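Local coordinates for protein poly-beta-1,6-N-acetyl-D-glucosamine N-deacetylase (Aggregatibacter actinomycetemcomitans, PDB 4U10) that probably removes N-acetyl groups from the exopolysaccharide poly-beta-1,6-N-acetyl-D-glucosamine by metal-dependent hydrolysis, this chain being its polysaccharide deacetylase domain, at residues H10-D15 with Y81-P86; D75-M80 with N122-W127. All blocks are in the same frame, centred on the assembly; numbering follows the deposited sequence.

Contact 1: residues H10-D15 with Y81-P86. With ZN (zinc ion), chain D.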
loop_
_atom_site.group_PDB
_atom_site.type_symbol
_atom_site.label_atom_id
_atom_site.label_comp_id
_atom_site.label_asym_id
_atom_site.label_seq_id
_atom_site.Cartn_x
_atom_site.Cartn_y
_atom_site.Cartn_z
ATOM N N HIS A 10 -2.895 -6.897 2.638
ATOM C CA HIS A 10 -1.591 -7.291 2.085
ATOM C C HIS A 10 -1.824 -8.504 1.200
ATOM O O HIS A 10 -2.536 -8.391 0.157
ATOM C CB HIS A 10 -0.593 -7.502 3.237
ATOM C CG HIS A 10 -0.273 -6.226 3.930
ATOM N ND1 HIS A 10 -1.126 -5.653 4.847
ATOM C CD2 HIS A 10 0.729 -5.348 3.749
ATOM C CE1 HIS A 10 -0.648 -4.493 5.239
ATOM N NE2 HIS A 10 0.488 -4.286 4.596
ATOM N N SER A 11 -1.280 -9.649 1.571
ATOM C CA SER A 11 -1.517 -10.821 0.753
ATOM C C SER A 11 -2.833 -11.491 1.128
ATOM O O SER A 11 -3.274 -11.437 2.302
ATOM C CB SER A 11 -0.377 -11.800 0.836
ATOM O OG SER A 11 -0.433 -12.620 -0.249
ATOM N N VAL A 12 -3.407 -12.149 0.117
ATOM C CA VAL A 12 -4.669 -12.900 0.168
ATOM C C VAL A 12 -4.450 -14.218 -0.609
ATOM O O VAL A 12 -4.023 -14.222 -1.744
ATOM C CB VAL A 12 -5.889 -12.145 -0.383
ATOM C CG1 VAL A 12 -7.167 -12.981 -0.205
ATOM C CG2 VAL A 12 -6.108 -10.823 0.336
ATOM N N VAL A 13 -4.678 -15.343 0.062
ATOM C CA VAL A 13 -4.398 -16.650 -0.478
ATOM C C VAL A 13 -5.703 -17.479 -0.418
ATOM O O VAL A 13 -6.588 -17.226 0.438
ATOM C CB VAL A 13 -3.249 -17.357 0.289
ATOM C CG1 VAL A 13 -1.961 -16.629 0.077
ATOM C CG2 VAL A 13 -3.527 -17.478 1.767
ATOM N N ASP A 14 -5.830 -18.474 -1.297
ATOM C CA ASP A 14 -6.981 -19.370 -1.260
ATOM C C ASP A 14 -6.987 -20.229 0.009
ATOM O O ASP A 14 -8.033 -20.475 0.597
ATOM C CB ASP A 14 -7.034 -20.243 -2.503
ATOM C CG ASP A 14 -7.580 -19.479 -3.707
ATOM O OD1 ASP A 14 -8.385 -18.510 -3.539
ATOM O OD2 ASP A 14 -7.182 -19.831 -4.821
ATOM N N ASP A 15 -5.818 -20.657 0.431
ATOM C CA ASP A 15 -5.624 -21.401 1.731
ATOM C C ASP A 15 -6.502 -20.883 2.892
ATOM O O ASP A 15 -6.431 -19.687 3.288
ATOM C CB ASP A 15 -4.125 -21.290 2.047
ATOM C CG ASP A 15 -3.697 -22.075 3.263
ATOM O OD1 ASP A 15 -4.391 -23.011 3.658
ATOM O OD2 ASP A 15 -2.631 -21.733 3.851
ATOM N N TYR A 81 -2.524 -10.232 -8.378
ATOM C CA TYR A 81 -3.029 -10.609 -9.681
ATOM C C TYR A 81 -3.768 -11.929 -9.697
ATOM O O TYR A 81 -4.763 -12.052 -10.430
ATOM C CB TYR A 81 -1.872 -10.689 -10.653
ATOM C CG TYR A 81 -2.243 -10.973 -12.103
ATOM C CD1 TYR A 81 -2.654 -9.949 -12.952
ATOM C CD2 TYR A 81 -2.084 -12.240 -12.643
ATOM C CE1 TYR A 81 -2.968 -10.203 -14.279
ATOM C CE2 TYR A 81 -2.384 -12.491 -13.981
ATOM C CZ TYR A 81 -2.833 -11.481 -14.784
ATOM O OH TYR A 81 -3.100 -11.712 -16.116
ATOM N N ASN A 82 -3.262 -12.919 -8.944
ATOM C CA ASN A 82 -3.749 -14.301 -8.991
ATOM C C ASN A 82 -4.996 -14.625 -8.160
ATOM O O ASN A 82 -5.681 -15.597 -8.456
ATOM C CB ASN A 82 -2.678 -15.305 -8.523
ATOM C CG ASN A 82 -1.483 -15.331 -9.426
ATOM O OD1 ASN A 82 -1.599 -15.076 -10.628
ATOM N ND2 ASN A 82 -0.293 -15.559 -8.848
ATOM N N VAL A 83 -5.235 -13.873 -7.094
ATOM C CA VAL A 83 -6.262 -14.195 -6.152
ATOM C C VAL A 83 -7.170 -12.989 -6.036
ATOM O O VAL A 83 -8.354 -13.108 -6.274
ATOM C CB VAL A 83 -5.679 -14.556 -4.778
ATOM C CG1 VAL A 83 -6.791 -14.733 -3.730
ATOM C CG2 VAL A 83 -4.801 -15.806 -4.871
ATOM N N ILE A 84 -6.614 -11.814 -5.796
ATOM C CA ILE A 84 -7.434 -10.653 -5.484
ATOM C C ILE A 84 -8.165 -10.108 -6.711
ATOM O O ILE A 84 -9.361 -9.837 -6.667
ATOM C CB ILE A 84 -6.571 -9.578 -4.820
ATOM C CG1 ILE A 84 -6.106 -10.083 -3.457
ATOM C CG2 ILE A 84 -7.364 -8.296 -4.624
ATOM C CD1 ILE A 84 -4.797 -9.505 -3.016
ATOM N N TYR A 85 -7.443 -9.920 -7.795
ATOM C CA TYR A 85 -7.932 -9.185 -8.933
ATOM C C TYR A 85 -9.181 -9.822 -9.534
ATOM O O TYR A 85 -10.169 -9.137 -9.719
ATOM C CB TYR A 85 -6.752 -8.973 -9.918
ATOM C CG TYR A 85 -7.088 -8.345 -11.234
ATOM C CD1 TYR A 85 -7.701 -7.125 -11.290
ATOM C CD2 TYR A 85 -6.744 -8.980 -12.454
ATOM C CE1 TYR A 85 -8.017 -6.545 -12.526
ATOM C CE2 TYR A 85 -7.043 -8.408 -13.680
ATOM C CZ TYR A 85 -7.665 -7.203 -13.708
ATOM O OH TYR A 85 -7.967 -6.640 -14.898
ATOM N N PRO A 86 -9.194 -11.152 -9.735
ATOM C CA PRO A 86 -10.419 -11.785 -10.229
ATOM C C PRO A 86 -11.669 -11.466 -9.344
ATOM O O PRO A 86 -12.754 -11.239 -9.880
ATOM C CB PRO A 86 -10.101 -13.281 -10.211
ATOM C CG PRO A 86 -8.613 -13.399 -10.093
ATOM C CD PRO A 86 -8.106 -12.105 -9.505
HETATM ZN ZN ZN D . 1.402 -2.348 4.368
HETATM O O HOH W 1 -7.741 -17.894 -6.824
HETATM O O HOH W 2 3.395 -2.427 4.207
#
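Val-12 and Ile-84 form the tight, buried end of this contact between the end of strand 3-13 and helix 79-91. Their side chains meet at about a right angle: CG1 of Ile-84 comes to 3.7 Å from CB of Val-12, and CD1 of Ile-84 lies 3.8 Å from CG2 of Val-12. With CG1 anti to the backbone N (chi1 -177°), Val-12 sets that methyl 4.0 Å from CG1 of Val-83 and leaves CG2 for Ile-84. Branched aliphatic side chains suit this place between sheet and helix, where Leu-34 of helix 31-42 and Phe-73 of strand 68-75 add further cover. Val-83 also packs on backbone, its CG1 standing 3.4 Å from the O of Val-12. At the buried end of 10-15, the side chain of His-10 leaves the helix and binds zinc through NE2, together with Asp-74.

Toward solvent the fit loosens. The exposed Asp-14 brings only OD1 near CG1 of Val-83, at 4.1 Å, while its OD2 accepts a 2.8 Å hydrogen bond from a water that reaches the O of Asn-82 weakly. The two segments are therefore held to each other by van der Waals contact, with a single water making a weak polar link on the exposed side.

Contact 2: residues D75-M80 with N122-W127; sequences DGYATM and NVFVTW. With ZN (zinc ion), chain C.
The rings of Tyr-77 and Phe-124 lie side by side and point the same way, their planes only 18° apart but slid so far that they barely overlap, with centroids 5.7 Å apart. In both residues CG lies anti to the carbonyl carbon, beside the backbone N, which sends the two rings off in the same direction. CD1 of Tyr-77 and CE1 of Phe-124 make the closest touch, at 3.7 Å. Val-123 serves both rings with one methyl: CG1 sits at the edge of Tyr-77, in its plane, and over one face of Phe-124, 3.8 Å above the plane and offset toward the rim. At the edge of Phe-124 lies the backbone carbonyl of Gly-76, whose O is 3.3 Å from CD1. Beyond the segments, Phe-25 meets the Tyr-77 ring and Trp-103 that of Phe-124.

The backbones of Tyr-77 and Phe-124 are joined by a single beta bridge. Val-125 N donates to Gly-76 O nearly along the C=O axis, and Ala-78 N donates to Val-123 O over 2.8 Å in an almost straight bond (175°). The bridge joins the turn that follows strand 68-75 to the loop before helix 127-135 in this polysaccharide deacetylase domain. Asp-75, which closes strand 68-75, binds zinc through OD1 with His-144 and His-149, a metal-binding Asp-His-His set as in this deacetylase family. Gly-76 has positive phi (98°), a conformation in which a CB would press on the preceding carbonyl and would also come close to CD1 of Phe-124. Small Ala-78 lets the loop come near, its CB 3.5 Å from the O of Asn-122. CG1 of Val-125 packs 3.7 Å from the O of Tyr-77.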
loop_
_atom_site.group_PDB
_atom_site.type_symbol
_atom_site.label_atom_id
_atom_site.label_comp_id
_atom_site.label_asym_id
_atom_site.label_seq_id
_atom_site.Cartn_x
_atom_site.Cartn_y
_atom_site.Cartn_z
ATOM N N ASP A 75 2.242 -4.143 -1.280
ATOM C CA ASP A 75 3.574 -4.744 -1.335
ATOM C C ASP A 75 3.988 -5.271 -2.698
ATOM O O ASP A 75 5.160 -5.282 -2.984
ATOM C CB ASP A 75 3.813 -5.863 -0.312
ATOM C CG ASP A 75 3.951 -5.360 1.059
ATOM O OD1 ASP A 75 3.699 -4.180 1.339
ATOM O OD2 ASP A 75 4.370 -6.177 1.892
ATOM N N GLY A 76 3.032 -5.630 -3.543
ATOM C CA GLY A 76 3.347 -6.222 -4.846
ATOM C C GLY A 76 3.284 -7.710 -4.897
ATOM O O GLY A 76 3.798 -8.287 -5.856
ATOM N N TYR A 77 2.657 -8.362 -3.912
ATOM C CA TYR A 77 2.554 -9.878 -3.987
ATOM C C TYR A 77 1.814 -10.353 -5.210
ATOM O O TYR A 77 0.797 -9.766 -5.554
ATOM C CB TYR A 77 1.909 -10.489 -2.747
ATOM C CG TYR A 77 2.596 -10.182 -1.439
ATOM C CD1 TYR A 77 3.902 -10.612 -1.159
ATOM C CD2 TYR A 77 1.947 -9.428 -0.478
ATOM C CE1 TYR A 77 4.497 -10.301 0.068
ATOM C CE2 TYR A 77 2.529 -9.146 0.691
ATOM C CZ TYR A 77 3.806 -9.575 0.973
ATOM O OH TYR A 77 4.312 -9.234 2.237
ATOM N N ALA A 78 2.318 -11.438 -5.846
ATOM C CA ALA A 78 1.688 -12.065 -6.979
ATOM C C ALA A 78 0.191 -12.392 -6.698
ATOM O O ALA A 78 -0.639 -12.400 -7.597
ATOM C CB ALA A 78 2.464 -13.312 -7.429
ATOM N N THR A 79 -0.170 -12.547 -5.454
ATOM C CA THR A 79 -1.572 -12.774 -5.088
ATOM C C THR A 79 -2.508 -11.665 -5.499
ATOM O O THR A 79 -3.689 -11.912 -5.613
ATOM C CB THR A 79 -1.769 -13.022 -3.579
ATOM O OG1 THR A 79 -1.246 -11.927 -2.785
ATOM C CG2 THR A 79 -1.140 -14.380 -3.232
HETATM N N MSE A 80 -1.996 -10.448 -5.630
HETATM C CA MSE A 80 -2.772 -9.328 -6.182
HETATM C C MSE A 80 -3.355 -9.703 -7.505
HETATM O O MSE A 80 -4.557 -9.507 -7.787
HETATM C CB MSE A 80 -1.961 -8.033 -6.218
HETATM C CG MSE A 80 -2.791 -6.884 -6.789
HETATM SE SE MSE A 80 -4.084 -6.278 -5.457
HETATM C CE MSE A 80 -5.336 -5.449 -6.718
ATOM N N ASN A 122 8.990 -14.531 -8.131
ATOM C CA ASN A 122 7.518 -14.674 -8.302
ATOM C C ASN A 122 6.726 -14.728 -7.087
ATOM O O ASN A 122 5.524 -14.945 -7.127
ATOM C CB ASN A 122 7.170 -15.858 -9.083
ATOM C CG ASN A 122 7.806 -15.820 -10.411
ATOM O OD1 ASN A 122 7.492 -14.938 -11.234
ATOM N ND2 ASN A 122 8.700 -16.755 -10.645
ATOM N N VAL A 123 7.349 -14.397 -5.986
ATOM C CA VAL A 123 6.558 -13.908 -4.912
ATOM C C VAL A 123 5.797 -12.641 -5.357
ATOM O O VAL A 123 4.695 -12.401 -4.829
ATOM C CB VAL A 123 7.412 -13.663 -3.674
ATOM C CG1 VAL A 123 6.547 -13.069 -2.556
ATOM C CG2 VAL A 123 8.022 -14.994 -3.234
ATOM N N PHE A 124 6.341 -11.891 -6.326
ATOM C CA PHE A 124 5.759 -10.607 -6.726
ATOM C C PHE A 124 5.258 -10.547 -8.129
ATOM O O PHE A 124 5.721 -11.290 -9.006
ATOM C CB PHE A 124 6.762 -9.477 -6.465
ATOM C CG PHE A 124 7.252 -9.459 -5.049
ATOM C CD1 PHE A 124 6.459 -9.005 -4.048
ATOM C CD2 PHE A 124 8.482 -10.030 -4.701
ATOM C CE1 PHE A 124 6.882 -9.056 -2.720
ATOM C CE2 PHE A 124 8.915 -10.077 -3.379
ATOM C CZ PHE A 124 8.121 -9.594 -2.393
ATOM N N VAL A 125 4.347 -9.624 -8.369
ATOM C CA VAL A 125 3.817 -9.388 -9.715
ATOM C C VAL A 125 4.912 -9.004 -10.740
ATOM O O VAL A 125 5.971 -8.561 -10.361
ATOM C CB VAL A 125 2.687 -8.312 -9.764
ATOM C CG1 VAL A 125 1.414 -8.762 -9.037
ATOM C CG2 VAL A 125 3.152 -6.962 -9.264
ATOM N N THR A 126 4.604 -9.170 -12.016
ATOM C CA THR A 126 5.372 -8.588 -13.133
ATOM C C THR A 126 4.675 -7.289 -13.567
ATOM O O THR A 126 3.508 -7.098 -13.319
ATOM C CB THR A 126 5.441 -9.573 -14.326
ATOM O OG1 THR A 126 4.151 -9.762 -14.916
ATOM C CG2 THR A 126 5.953 -10.940 -13.930
ATOM N N TRP A 127 5.376 -6.420 -14.247
ATOM C CA TRP A 127 4.780 -5.185 -14.737
ATOM C C TRP A 127 3.650 -5.343 -15.767
ATOM O O TRP A 127 2.761 -4.485 -15.832
ATOM C CB TRP A 127 5.861 -4.291 -15.319
ATOM C CG TRP A 127 6.767 -3.620 -14.306
ATOM C CD1 TRP A 127 8.109 -3.811 -14.158
ATOM C CD2 TRP A 127 6.394 -2.650 -13.343
ATOM N NE1 TRP A 127 8.598 -2.997 -13.206
ATOM C CE2 TRP A 127 7.572 -2.289 -12.646
ATOM C CE3 TRP A 127 5.169 -2.084 -12.954
ATOM C CZ2 TRP A 127 7.579 -1.347 -11.604
ATOM C CZ3 TRP A 127 5.158 -1.140 -11.923
ATOM C CH2 TRP A 127 6.371 -0.771 -11.256
HETATM ZN ZN ZN C . 4.344 -3.024 2.701
HETATM O O HOH W 2 3.395 -2.427 4.207
#

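In the fold
Contacts 1 and 2 lie with their centres about 10 Å apart, on the same side of the chain's centre, and share helix 79-91. Their segments alternate along the chain: 10-15, 75-80, 81-86, then 122-127. Strands 3-13 and 68-75 run parallel as neighbours in the mixed sheet, so the neighbouring strands bring the side chains of His-10 and Asp-75 to about 4 Å at their nearest atoms. Each binds a different zinc ion, and one water is bound to both metals. Ser-11 and Thr-79 probably join the contacts by a hydroxyl hydrogen bond, and Tyr-85 N probably bonds to Met-80 O within the helix. The run from Asp-75 into helix 79-91 thus lies between the zinc-binding ends of the two strands and the 122-127 loop.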